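PDB 2CWS: alginate lyase A1-II' from Sphingomonas sp. A1, which probably depolymerises alginate by lyase (beta-elimination) cleavage, as a polysaccharide lyase of family 7 built on a beta-sandwich jelly roll. Local coordinates for residues A[154-159]-A[175-180]; A[106-111]-A[160-165]; A[15-20]-A[30-35]; A[68-73]-A[221-226]; A[185-188]-A[193-196]. All coordinates share one frame; numbering follows the deposited sequence.

Interaction 1. Residues A[154-159]-A[175-180]; sequences TGIKLG and VTMNGD
A tight beta hairpin at the edge of the jelly-roll sandwich provides M177 and N178, and the side chain of I156, from the loop after strand 148-154, packs against both. The methyl CE of M177 lies evenly between two branches of the isoleucine: it is 4.1 Å from I156 CG2 and 4.1 Å from I156 CG1. M177 gets there by coiling, with its chain bent at both outer torsions (chi2 -72°, chi3 -75°), so that CE rather than the sulfur faces the loop. The N178 side chain points against that of I156, and its ND2 stands 3.7 Å from I156 CD1. That is a plain van der Waals touch of an amide on a methyl, and since I156 is deposited in two conformers, it is doubtful for the second of them. The other end of this amide is anchored: N178 OD1 accepts the backbone N-H of N163 on the adjacent strand, which fixes the rotation of the group and leaves its nitrogen turned toward I156.

On the I156 side, G155 and I156 both face G132, a G1 beta bulge with a positive phi at G155. Y162 touches I156 and M177 alike and so extends this apolar patch into the sandwich. The hairpin closes with M177 N to D180 O at 3.1 Å and D180 N to M177 O at 3.0 Å. N178 and G179 occupy its two corners, both with positive phi, as in the type I' turn of a beta hairpin with a two-residue loop.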
# COMPACT_ATOMS: atom_id res chain seq x y z
N THR A 154 16.57 2.00 9.46
CA THR A 154 17.58 0.97 9.63
C THR A 154 17.17 -0.05 10.68
O THR A 154 16.78 0.31 11.80
CB THR A 154 18.89 1.64 10.05
OG1 THR A 154 19.27 2.52 9.00
CG2 THR A 154 19.98 0.62 10.26
N GLY A 155 17.30 -1.36 10.32
CA GLY A 155 17.22 -2.48 11.27
C GLY A 155 15.95 -3.31 11.11
O GLY A 155 15.80 -4.32 11.81
N ILE A 156 15.06 -2.94 10.21
CA ILE A 156 13.75 -3.58 9.96
C ILE A 156 14.03 -4.90 9.23
O ILE A 156 14.29 -4.82 8.01
CB ILE A 156 12.78 -2.69 9.14
CG1 ILE A 156 12.71 -1.18 9.58
CG2 ILE A 156 11.41 -3.29 9.08
CD1 ILE A 156 12.36 -1.21 11.05
N LYS A 157 14.00 -6.09 9.87
CA LYS A 157 14.39 -7.32 9.22
C LYS A 157 13.20 -8.19 8.86
O LYS A 157 12.08 -8.02 9.31
CB LYS A 157 15.36 -8.11 10.10
CG LYS A 157 16.67 -7.32 10.21
CD LYS A 157 17.66 -7.89 11.22
CE LYS A 157 18.93 -7.01 11.21
NZ LYS A 157 19.88 -7.55 12.23
N LEU A 158 13.48 -9.16 7.97
CA LEU A 158 12.49 -10.18 7.64
C LEU A 158 11.95 -10.81 8.91
O LEU A 158 12.68 -11.20 9.77
CB LEU A 158 13.19 -11.26 6.77
CG LEU A 158 12.22 -12.20 6.06
CD1 LEU A 158 11.57 -11.50 4.88
CD2 LEU A 158 12.97 -13.45 5.62
N GLY A 159 10.61 -10.85 8.99
CA GLY A 159 9.92 -11.43 10.15
C GLY A 159 9.70 -10.49 11.31
O GLY A 159 8.90 -10.81 12.19
N VAL A 175 5.89 10.13 7.41
CA VAL A 175 6.10 8.70 7.20
C VAL A 175 6.80 8.15 8.42
O VAL A 175 7.85 8.67 8.83
CB VAL A 175 6.85 8.45 5.87
CG1 VAL A 175 6.00 8.96 4.70
CG2 VAL A 175 8.25 9.07 5.83
N THR A 176 6.23 7.09 9.00
CA THR A 176 6.67 6.65 10.32
C THR A 176 6.82 5.15 10.36
O THR A 176 5.93 4.40 9.93
CB THR A 176 5.56 7.01 11.36
OG1 THR A 176 5.36 8.44 11.30
CG2 THR A 176 5.92 6.61 12.78
N MET A 177 7.92 4.71 10.97
CA MET A 177 8.11 3.31 11.36
C MET A 177 8.48 3.26 12.82
O MET A 177 9.45 3.92 13.23
CB MET A 177 9.27 2.66 10.55
CG MET A 177 8.92 2.53 9.08
SD MET A 177 7.68 1.26 8.76
CE MET A 177 8.74 -0.22 8.98
N ASN A 178 7.73 2.52 13.59
CA ASN A 178 8.06 2.27 15.01
C ASN A 178 8.26 3.58 15.76
O ASN A 178 9.17 3.71 16.57
CB ASN A 178 9.27 1.36 15.16
CG ASN A 178 9.06 0.03 14.40
OD1 ASN A 178 7.92 -0.44 14.24
ND2 ASN A 178 10.15 -0.55 13.98
N GLY A 179 7.38 4.55 15.47
CA GLY A 179 7.43 5.80 16.24
C GLY A 179 8.47 6.79 15.75
O GLY A 179 8.54 7.91 16.29
N ASP A 180 9.24 6.47 14.70
CA ASP A 180 10.24 7.38 14.11
C ASP A 180 9.59 8.01 12.87
O ASP A 180 9.31 7.29 11.92
CB ASP A 180 11.47 6.54 13.76
CG ASP A 180 12.57 7.27 13.06
OD1 ASP A 180 12.38 8.46 12.67
OD2 ASP A 180 13.66 6.66 12.88

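Interaction 2. Residues A[106-111]-A[160-165]; sequences IIVAQI and DLYNME. With SO4 (sulfate ion), chain B.
V108 and A109, next to each other in strand 106-114, both point their CB toward M164 instead of alternating between the faces of the strand. The cause is an irregularity at V108, whose psi of -9° is far from extended, while the backbones of V108 and A109 both bond to A127; this is consistent with a classic beta bulge. M164 meets the pair with two different atoms. Its chain runs straight out from strand 162-169 and places SD 3.6 Å from A109 CB. It then bends at the last torsion (chi3 -65°), which carries CE across to V108 CG2 at 3.7 Å.

Y162, two residues earlier and on the same side of its strand, comes at V108 from the opposite direction, its hydroxyl OH 3.7 Å from V108 CG1. V108 CG2 approaches the ring obliquely, 4.4 Å from CZ of Y162. The hydroxyl is hydrogen-bonded to T97 OG1 of strand 88-99, which gives this buried polar atom a partner.

All this is the interior of a beta sandwich. The two strands belong to opposing sheets, run in nearly the same direction (21° apart) and come within 9.6 Å at their axes, and the contact between them is made by side chains.

Q110 points the other way, out of the core. Its NE2 donates to E69 OE2 and makes a weak bond of 3.4 Å to sulfate O1. H112, Y205 and R67 also bind this sulfate, which probably came from the crystallisation liquor; such an anion site on the sheet's outer face is consistent with a groove that accepts the carboxylates of alginate.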
# COMPACT_ATOMS: atom_id res chain seq x y z
N ILE A 106 9.89 -5.73 -1.75
CA ILE A 106 8.45 -5.60 -1.97
C ILE A 106 8.03 -4.24 -1.42
O ILE A 106 8.74 -3.60 -0.68
CB ILE A 106 7.60 -6.72 -1.33
CG1 ILE A 106 7.62 -6.65 0.21
CG2 ILE A 106 8.04 -8.07 -1.84
CD1 ILE A 106 6.63 -7.64 0.86
N ILE A 107 6.83 -3.81 -1.85
CA ILE A 107 6.17 -2.61 -1.33
C ILE A 107 5.01 -3.08 -0.48
O ILE A 107 4.17 -3.87 -0.94
CB ILE A 107 5.77 -1.65 -2.47
CG1 ILE A 107 7.01 -0.99 -3.04
CG2 ILE A 107 4.72 -0.63 -1.99
CD1 ILE A 107 6.78 -0.22 -4.33
N VAL A 108 4.92 -2.57 0.76
CA VAL A 108 3.93 -3.04 1.73
C VAL A 108 2.87 -2.01 2.05
O VAL A 108 1.87 -2.36 2.70
CB VAL A 108 4.59 -3.58 3.03
CG1 VAL A 108 5.42 -4.81 2.74
CG2 VAL A 108 5.40 -2.47 3.70
N ALA A 109 3.01 -0.78 1.60
CA ALA A 109 1.98 0.23 1.77
C ALA A 109 2.25 1.36 0.80
O ALA A 109 3.39 1.56 0.35
CB ALA A 109 1.97 0.77 3.20
N GLN A 110 1.19 2.09 0.47
CA GLN A 110 1.33 3.26 -0.43
C GLN A 110 0.33 4.33 -0.05
O GLN A 110 -0.73 4.08 0.53
CB GLN A 110 1.07 2.93 -1.93
CG GLN A 110 1.78 1.69 -2.42
CD GLN A 110 1.71 1.59 -3.92
OE1 GLN A 110 2.05 2.57 -4.62
NE2 GLN A 110 1.30 0.44 -4.42
N ILE A 111 0.66 5.55 -0.50
CA ILE A 111 -0.36 6.54 -0.87
C ILE A 111 -0.23 6.66 -2.39
O ILE A 111 0.87 6.99 -2.86
CB ILE A 111 -0.18 7.92 -0.21
CG1 ILE A 111 -0.31 7.82 1.30
CG2 ILE A 111 -1.21 8.88 -0.81
CD1 ILE A 111 -0.04 9.17 1.96
N ASP A 160 10.38 -9.34 11.35
CA ASP A 160 10.17 -8.39 12.43
C ASP A 160 8.81 -7.71 12.28
O ASP A 160 8.36 -7.42 11.21
CB ASP A 160 11.21 -7.28 12.40
CG ASP A 160 12.60 -7.70 12.81
OD1 ASP A 160 12.85 -8.85 13.27
OD2 ASP A 160 13.49 -6.79 12.70
N LEU A 161 8.17 -7.39 13.39
CA LEU A 161 6.92 -6.65 13.36
C LEU A 161 7.26 -5.18 13.24
O LEU A 161 8.13 -4.68 13.99
CB LEU A 161 6.17 -6.86 14.68
CG LEU A 161 4.79 -6.19 14.71
CD1 LEU A 161 3.87 -7.12 13.94
CD2 LEU A 161 4.27 -5.90 16.10
N TYR A 162 6.59 -4.48 12.34
CA TYR A 162 6.68 -3.02 12.25
C TYR A 162 5.31 -2.40 12.51
O TYR A 162 4.27 -2.94 12.13
CB TYR A 162 7.22 -2.54 10.90
CG TYR A 162 6.79 -3.34 9.67
CD1 TYR A 162 7.65 -4.23 9.09
CD2 TYR A 162 5.53 -3.17 9.10
CE1 TYR A 162 7.30 -4.97 7.95
CE2 TYR A 162 5.13 -3.89 7.98
CZ TYR A 162 6.03 -4.79 7.41
OH TYR A 162 5.70 -5.57 6.31
N ASN A 163 5.36 -1.25 13.16
CA ASN A 163 4.23 -0.37 13.34
C ASN A 163 4.35 0.87 12.47
O ASN A 163 5.15 1.76 12.77
CB ASN A 163 4.13 0.11 14.78
CG ASN A 163 3.79 -1.03 15.70
OD1 ASN A 163 2.74 -1.64 15.55
ND2 ASN A 163 4.67 -1.37 16.64
N MET A 164 3.60 0.93 11.40
CA MET A 164 3.76 1.93 10.37
C MET A 164 2.64 2.96 10.46
O MET A 164 1.51 2.61 10.80
CB MET A 164 3.70 1.24 9.01
CG MET A 164 3.89 2.18 7.84
SD MET A 164 3.70 1.33 6.25
CE MET A 164 5.10 0.19 6.32
N GLU A 165 2.98 4.22 10.13
CA GLU A 165 1.92 5.22 9.97
C GLU A 165 2.32 6.06 8.77
O GLU A 165 3.48 6.39 8.58
CB GLU A 165 1.81 6.06 11.24
CG GLU A 165 0.70 7.11 11.17
CD GLU A 165 0.54 7.80 12.50
OE1 GLU A 165 0.22 8.99 12.51
OE2 GLU A 165 0.77 7.15 13.57
S SO4 B . 1.59 1.20 -9.13
O1 SO4 B . 0.89 0.87 -7.76
O2 SO4 B . 1.24 2.52 -9.62
O3 SO4 B . 2.99 1.17 -8.99
O4 SO4 B . 1.16 0.23 -10.13

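Interaction 3. Residues A[15-20]-A[30-35]; sequences WKLQLP and ANLGLG. With SO4 (sulfate ion), chain C.
L32 lays its two methyl groups against the backbone and side chain of strand 15-18. CD1 sits over the main chain, 3.5 Å from W15 O and 4.1 Å from K16 CA. CD2 turns to the next residue, 4.0 Å from L17 CB and equally 4.0 Å from L17 CD2. One branch of L32 covers peptide while the other covers side chain. The two leucines cross at about a right angle. L17 CG is anti to its backbone nitrogen (chi1 175°), which brings its CD2 to L32 CD2.

In the next shell, S29 at the start of helix 29-33 gives its hydroxyl to W15 O, tying the helix to the same carbonyl that L32 covers. The helix is closed by a Schellman motif, with G35, of positive phi, just beyond its end. On the other face of the strand K16 extends away, and its NZ donates to sulfate O2 at 2.8 Å while forming a salt bridge with E26; Q18 NE2 bonds to E26 as well.

I27 touches both L17 and L32. The short helix packs on the outer end of a sheet in which strand 15-18 runs between strands 26-27 and 67-72, antiparallel to each.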
# COMPACT_ATOMS: atom_id res chain seq x y z
N TRP A 15 -12.14 -1.12 1.77
CA TRP A 15 -11.02 -1.59 0.97
C TRP A 15 -11.55 -2.52 -0.12
O TRP A 15 -12.48 -3.29 0.17
CB TRP A 15 -10.03 -2.38 1.81
CG TRP A 15 -9.33 -1.65 2.92
CD1 TRP A 15 -9.64 -1.64 4.25
CD2 TRP A 15 -8.16 -0.81 2.79
NE1 TRP A 15 -8.76 -0.87 4.96
CE2 TRP A 15 -7.83 -0.35 4.09
CE3 TRP A 15 -7.35 -0.43 1.69
CZ2 TRP A 15 -6.73 0.48 4.32
CZ3 TRP A 15 -6.26 0.40 1.94
CH2 TRP A 15 -5.98 0.83 3.23
N LYS A 16 -10.90 -2.54 -1.27
CA LYS A 16 -11.07 -3.65 -2.22
C LYS A 16 -9.71 -4.31 -2.36
O LYS A 16 -8.66 -3.72 -2.01
CB LYS A 16 -11.63 -3.20 -3.58
CG LYS A 16 -10.71 -2.31 -4.37
CD LYS A 16 -11.31 -1.97 -5.74
CE LYS A 16 -10.43 -1.02 -6.53
NZ LYS A 16 -10.94 -0.86 -7.91
N LEU A 17 -9.67 -5.55 -2.84
CA LEU A 17 -8.45 -6.31 -2.96
C LEU A 17 -8.11 -6.56 -4.42
O LEU A 17 -8.97 -7.00 -5.19
CB LEU A 17 -8.64 -7.68 -2.24
CG LEU A 17 -7.48 -8.69 -2.36
CD1 LEU A 17 -6.20 -8.21 -1.70
CD2 LEU A 17 -7.95 -10.00 -1.75
N GLN A 18 -6.86 -6.31 -4.77
CA GLN A 18 -6.32 -6.54 -6.11
C GLN A 18 -5.40 -7.75 -6.05
O GLN A 18 -4.51 -7.80 -5.18
CB GLN A 18 -5.58 -5.26 -6.57
CG GLN A 18 -6.54 -4.10 -6.68
CD GLN A 18 -5.88 -2.77 -6.91
OE1 GLN A 18 -4.79 -2.54 -6.33
NE2 GLN A 18 -6.51 -1.90 -7.67
N LEU A 19 -5.62 -8.69 -6.97
CA LEU A 19 -4.93 -9.98 -6.95
C LEU A 19 -3.89 -10.13 -8.03
O LEU A 19 -3.94 -9.46 -9.06
CB LEU A 19 -5.99 -11.10 -7.12
CG LEU A 19 -6.98 -11.19 -5.96
CD1 LEU A 19 -8.09 -12.21 -6.37
CD2 LEU A 19 -6.33 -11.57 -4.67
N PRO A 20 -3.00 -11.11 -7.86
CA PRO A 20 -1.95 -11.38 -8.85
C PRO A 20 -2.24 -12.59 -9.71
O PRO A 20 -1.32 -13.17 -10.29
CB PRO A 20 -0.73 -11.65 -7.95
CG PRO A 20 -1.33 -12.41 -6.80
CD PRO A 20 -2.71 -11.81 -6.60
N ALA A 30 -17.54 -5.83 -0.18
CA ALA A 30 -18.59 -6.71 0.38
C ALA A 30 -18.13 -8.15 0.40
O ALA A 30 -18.39 -8.87 1.39
CB ALA A 30 -19.87 -6.59 -0.42
N ASN A 31 -17.49 -8.62 -0.65
CA ASN A 31 -17.03 -10.00 -0.68
C ASN A 31 -15.91 -10.24 0.31
O ASN A 31 -15.81 -11.33 0.89
CB ASN A 31 -16.68 -10.45 -2.08
CG ASN A 31 -17.96 -10.77 -2.86
OD1 ASN A 31 -18.97 -11.21 -2.26
ND2 ASN A 31 -17.92 -10.55 -4.16
N LEU A 32 -15.06 -9.23 0.57
CA LEU A 32 -14.07 -9.39 1.64
C LEU A 32 -14.78 -9.60 2.97
O LEU A 32 -14.41 -10.45 3.77
CB LEU A 32 -13.16 -8.15 1.67
CG LEU A 32 -12.23 -7.98 0.47
CD1 LEU A 32 -11.48 -6.66 0.58
CD2 LEU A 32 -11.27 -9.15 0.32
N GLY A 33 -15.83 -8.80 3.22
CA GLY A 33 -16.59 -8.92 4.45
C GLY A 33 -17.33 -10.24 4.60
O GLY A 33 -17.56 -10.61 5.80
N LEU A 34 -17.68 -10.87 3.50
CA LEU A 34 -18.37 -12.15 3.49
C LEU A 34 -17.38 -13.31 3.58
O LEU A 34 -17.83 -14.47 3.50
CB LEU A 34 -19.22 -12.27 2.20
CG LEU A 34 -20.51 -11.43 2.30
CD1 LEU A 34 -21.06 -11.12 0.91
CD2 LEU A 34 -21.56 -12.15 3.11
N GLY A 35 -16.10 -13.06 3.71
CA GLY A 35 -15.15 -14.08 4.03
C GLY A 35 -14.32 -14.60 2.86
O GLY A 35 -13.84 -15.73 2.98
S SO4 C . -8.55 1.65 -9.49
O1 SO4 C . -7.92 1.06 -8.17
O2 SO4 C . -9.90 1.21 -9.56
O3 SO4 C . -8.44 3.02 -9.54
O4 SO4 C . -7.66 1.02 -10.48

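Interaction 4. Residues A[68-73]-A[221-226]; sequences SELREM and YSLSVS. With SO4 (sulfate ion), chain C.
L70 and E72 face L223 and V225 across the inside of the jelly-roll sandwich, where strand 67-72 of one sheet lies over strand 215-228 of the other. The strands converge along their length: CA atoms are 10.6 Å apart at L70 and L223 but 8.8 Å apart at E72 and V225.

The apolar contact is methyl to methyl, L70 CD1 to L223 CD2 at 3.6 Å. L223 holds CG anti to its backbone N (chi1 176°), which sends the branch toward strand 67-72. W15 touches L70, L223 and V225 and fills in beside them.

At the closer end of this strand pair, the meeting is of mixed character. The extended chain of E72 brings OE2 to 3.5 Å from V225 CG1, so a carboxylate oxygen rests on a methyl. That carboxylate is well supplied with partners: OE1 accepts from F200 N and W83 NE1, and OE2 is bonded to H227 NE2. These bonds would be expected to hold the group in place and to offset the cost of burying it.

The hydrogen bonds and cation-pi contact of R71 lie on the reverse face of strand 67-72. One edge of its guanidinium takes a sulfate in a two-pronged grip, NE to O1 at 2.8 Å and NH2 to O3 at 2.9 Å, and Y199 forms a cation-pi contact with the same group. The remaining nitrogen steadies it: NH1 of R71 donates to the carbonyl O of E72 at 2.8 Å, with that oxygen 2° out of the guanidinium plane.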
# COMPACT_ATOMS: atom_id res chain seq x y z
N SER A 68 -0.71 -8.60 -4.41
CA SER A 68 -1.93 -8.93 -3.63
C SER A 68 -2.04 -7.76 -2.66
O SER A 68 -1.24 -7.69 -1.73
CB SER A 68 -1.77 -10.27 -2.93
OG SER A 68 -2.94 -10.52 -2.17
N GLU A 69 -2.94 -6.81 -2.94
CA GLU A 69 -2.82 -5.50 -2.30
C GLU A 69 -4.23 -4.91 -2.12
O GLU A 69 -5.04 -4.97 -3.05
CB GLU A 69 -1.92 -4.58 -3.11
CG GLU A 69 -1.51 -3.27 -2.42
CD GLU A 69 -0.66 -2.38 -3.29
OE1 GLU A 69 -0.89 -2.31 -4.52
OE2 GLU A 69 0.26 -1.71 -2.74
N LEU A 70 -4.48 -4.33 -0.94
CA LEU A 70 -5.71 -3.61 -0.70
C LEU A 70 -5.61 -2.19 -1.23
O LEU A 70 -4.55 -1.56 -1.18
CB LEU A 70 -6.01 -3.54 0.82
CG LEU A 70 -6.22 -4.86 1.50
CD1 LEU A 70 -6.32 -4.68 3.00
CD2 LEU A 70 -7.49 -5.60 0.96
N ARG A 71 -6.73 -1.68 -1.71
CA ARG A 71 -6.88 -0.35 -2.31
C ARG A 71 -8.03 0.33 -1.60
O ARG A 71 -9.17 -0.19 -1.58
CB ARG A 71 -7.17 -0.60 -3.83
CG ARG A 71 -7.23 0.63 -4.74
CD ARG A 71 -8.41 1.61 -4.53
NE ARG A 71 -8.56 2.39 -5.74
CZ ARG A 71 -9.12 3.59 -5.80
NH1 ARG A 71 -9.64 4.17 -4.71
NH2 ARG A 71 -9.15 4.22 -6.99
N GLU A 72 -7.76 1.47 -0.97
CA GLU A 72 -8.76 2.15 -0.15
C GLU A 72 -9.92 2.64 -0.99
O GLU A 72 -9.71 3.26 -2.06
CB GLU A 72 -8.12 3.36 0.55
CG GLU A 72 -9.11 4.15 1.40
CD GLU A 72 -8.56 5.49 1.84
OE1 GLU A 72 -7.53 5.94 1.33
OE2 GLU A 72 -9.25 6.10 2.73
N MET A 73 -11.14 2.43 -0.51
CA MET A 73 -12.38 2.81 -1.16
C MET A 73 -13.20 3.66 -0.20
O MET A 73 -14.00 3.11 0.56
CB MET A 73 -13.18 1.57 -1.60
CG MET A 73 -12.42 0.71 -2.58
SD MET A 73 -12.36 1.31 -4.27
CE MET A 73 -14.07 0.99 -4.77
N TYR A 221 -1.45 -7.31 11.04
CA TYR A 221 -2.16 -7.65 12.27
C TYR A 221 -3.16 -6.56 12.65
O TYR A 221 -4.11 -6.83 13.37
CB TYR A 221 -1.17 -7.81 13.45
CG TYR A 221 -0.23 -8.99 13.22
CD1 TYR A 221 1.02 -8.77 12.68
CD2 TYR A 221 -0.62 -10.28 13.50
CE1 TYR A 221 1.89 -9.81 12.43
CE2 TYR A 221 0.25 -11.33 13.25
CZ TYR A 221 1.49 -11.10 12.73
OH TYR A 221 2.39 -12.12 12.48
N SER A 222 -2.99 -5.35 12.12
CA SER A 222 -3.95 -4.26 12.34
C SER A 222 -3.84 -3.32 11.14
O SER A 222 -2.75 -3.22 10.54
CB SER A 222 -3.70 -3.55 13.67
OG SER A 222 -2.41 -3.01 13.68
N LEU A 223 -4.95 -2.63 10.84
CA LEU A 223 -4.98 -1.73 9.66
C LEU A 223 -6.14 -0.80 9.83
O LEU A 223 -7.29 -1.26 9.93
CB LEU A 223 -5.17 -2.54 8.37
CG LEU A 223 -5.33 -1.72 7.07
CD1 LEU A 223 -4.09 -0.90 6.76
CD2 LEU A 223 -5.69 -2.66 5.92
N SER A 224 -5.89 0.51 9.89
CA SER A 224 -6.95 1.47 10.04
C SER A 224 -6.64 2.72 9.23
O SER A 224 -5.49 3.05 8.98
CB SER A 224 -7.23 1.82 11.52
OG SER A 224 -6.12 2.45 12.07
N VAL A 225 -7.70 3.43 8.87
CA VAL A 225 -7.61 4.71 8.18
C VAL A 225 -8.53 5.70 8.87
O VAL A 225 -9.65 5.38 9.21
CB VAL A 225 -8.03 4.54 6.71
CG1 VAL A 225 -8.10 5.89 6.01
CG2 VAL A 225 -7.10 3.60 5.96
N SER A 226 -8.01 6.93 9.03
CA SER A 226 -8.75 8.03 9.64
C SER A 226 -8.60 9.26 8.78
O SER A 226 -7.50 9.69 8.48
CB SER A 226 -8.23 8.30 11.06
OG SER A 226 -8.84 9.44 11.65
S SO4 C . -8.55 1.65 -9.49
O1 SO4 C . -7.92 1.06 -8.17
O2 SO4 C . -9.90 1.21 -9.56
O3 SO4 C . -8.44 3.02 -9.54
O4 SO4 C . -7.66 1.02 -10.48

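Interaction 5. Residues A[185-188]-A[193-196]; sequences DFVG and WKNL
W193 sets its indole against F186. CB of W193 is first, 3.8 Å from F186 CD1 and 4.1 Å from V187 CG2. CG lies directly beneath the phenyl edge, 3.6 Å from F186 CD1, which stands over one face of the indole toward its rim. CD1 of W193 is pressed to the main chain, 3.2 Å from F186 O, and CD2 of W193 lies 4.0 Å from F186 CD1. NE1 stays beside F186 CB and bonds to Q140 O, which satisfies the buried N-H and fixes the turn of the ring. The side chain also touches L124 and S142.

The aromatic pair is a T-shaped stack with F186 supplying the edge: its ring centroid is 5.3 Å from that of the five-membered ring of W193, and the planes meet at 89°. F186 can present this edge because its CG lies between the backbone N and the carbonyl carbon (chi1 61°).

Beside the rings, K194 crosses V187 with its extended aliphatic chain. V187 CG1 to K194 CE is only 3.5 Å, a tight fit for two carbons.

The turn of helix carrying F186 and V187 is fastened at its start by D185, whose OD1 accepts G188 N at 2.8 Å, from well above the carboxylate plane. An N-capped single turn, packed edge-to-face on a tryptophan in a following 3-10 segment, connects strand 180-185 of one sandwich sheet to strand 197-202 of the other.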
# COMPACT_ATOMS: atom_id res chain seq x y z
N ASP A 185 7.43 17.76 2.37
CA ASP A 185 6.38 18.70 1.97
C ASP A 185 6.21 18.56 0.45
O ASP A 185 6.85 19.21 -0.33
CB ASP A 185 6.74 20.09 2.44
CG ASP A 185 5.69 21.11 2.04
OD1 ASP A 185 4.71 20.74 1.40
OD2 ASP A 185 5.92 22.30 2.44
N PHE A 186 5.30 17.67 0.05
CA PHE A 186 5.16 17.36 -1.36
C PHE A 186 4.45 18.48 -2.11
O PHE A 186 4.90 18.85 -3.19
CB PHE A 186 4.52 15.96 -1.59
CG PHE A 186 3.11 15.77 -1.06
CD1 PHE A 186 2.01 15.94 -1.88
CD2 PHE A 186 2.90 15.37 0.27
CE1 PHE A 186 0.73 15.72 -1.42
CE2 PHE A 186 1.62 15.19 0.74
CZ PHE A 186 0.51 15.33 -0.10
N VAL A 187 3.38 19.07 -1.55
CA VAL A 187 2.83 20.22 -2.25
C VAL A 187 3.85 21.36 -2.34
O VAL A 187 3.84 22.08 -3.36
CB VAL A 187 1.51 20.63 -1.54
CG1 VAL A 187 1.10 22.03 -1.88
CG2 VAL A 187 0.40 19.61 -1.86
N GLY A 188 4.71 21.52 -1.33
CA GLY A 188 5.73 22.55 -1.40
C GLY A 188 6.75 22.26 -2.48
O GLY A 188 7.38 23.21 -3.02
N TRP A 193 0.66 18.75 -7.19
CA TRP A 193 0.01 17.72 -6.37
C TRP A 193 -1.37 18.16 -5.88
O TRP A 193 -2.19 17.33 -5.54
CB TRP A 193 0.89 17.35 -5.19
CG TRP A 193 2.11 16.54 -5.46
CD1 TRP A 193 3.40 17.02 -5.38
CD2 TRP A 193 2.21 15.16 -5.84
NE1 TRP A 193 4.32 16.01 -5.68
CE2 TRP A 193 3.57 14.86 -5.96
CE3 TRP A 193 1.26 14.15 -6.08
CZ2 TRP A 193 4.05 13.60 -6.31
CZ3 TRP A 193 1.75 12.89 -6.43
CH2 TRP A 193 3.11 12.61 -6.55
N LYS A 194 -1.67 19.46 -5.89
CA LYS A 194 -3.02 19.89 -5.54
C LYS A 194 -4.02 19.52 -6.62
O LYS A 194 -5.22 19.60 -6.34
CB LYS A 194 -3.06 21.41 -5.32
CG LYS A 194 -2.25 21.91 -4.13
CD LYS A 194 -2.41 23.41 -3.99
CE LYS A 194 -1.53 24.02 -2.93
NZ LYS A 194 -1.87 25.47 -2.69
N ASN A 195 -3.57 19.13 -7.81
CA ASN A 195 -4.49 18.72 -8.90
C ASN A 195 -4.66 17.22 -9.00
O ASN A 195 -5.22 16.73 -9.99
CB ASN A 195 -3.91 19.23 -10.24
CG ASN A 195 -3.93 20.77 -10.28
OD1 ASN A 195 -4.87 21.38 -9.77
ND2 ASN A 195 -2.87 21.34 -10.85
N LEU A 196 -4.25 16.51 -7.94
CA LEU A 196 -4.48 15.07 -7.83
C LEU A 196 -5.26 14.81 -6.56
O LEU A 196 -5.22 15.58 -5.60
CB LEU A 196 -3.15 14.32 -7.84
CG LEU A 196 -2.36 14.49 -9.11
CD1 LEU A 196 -1.04 13.72 -8.94
CD2 LEU A 196 -3.10 13.96 -10.34

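How the interactions relate
Interactions 2 and 4 lie in the middle of the sandwich, their centres about 11 Å apart, and both pack one sheet on the other; Q110 and E69 join them by a hydrogen bond. Interaction 3 flanks interaction 4, since strands 15-18 and 67-72 are neighbours and share a sulfate. Interaction 1 borders interaction 2 at the opposite end, through the paired strands 162-169 and 172-177. Interaction 5 stands apart, its centre at least about 22 Å from every other. Along the chain, interaction 3 closes first, interaction 4 spans 1, 2 and 5, and the segments of 1 and 2 alternate. Early and late strands meet in one core, as fits the alginate lyase domain, the part of the longer protein present here.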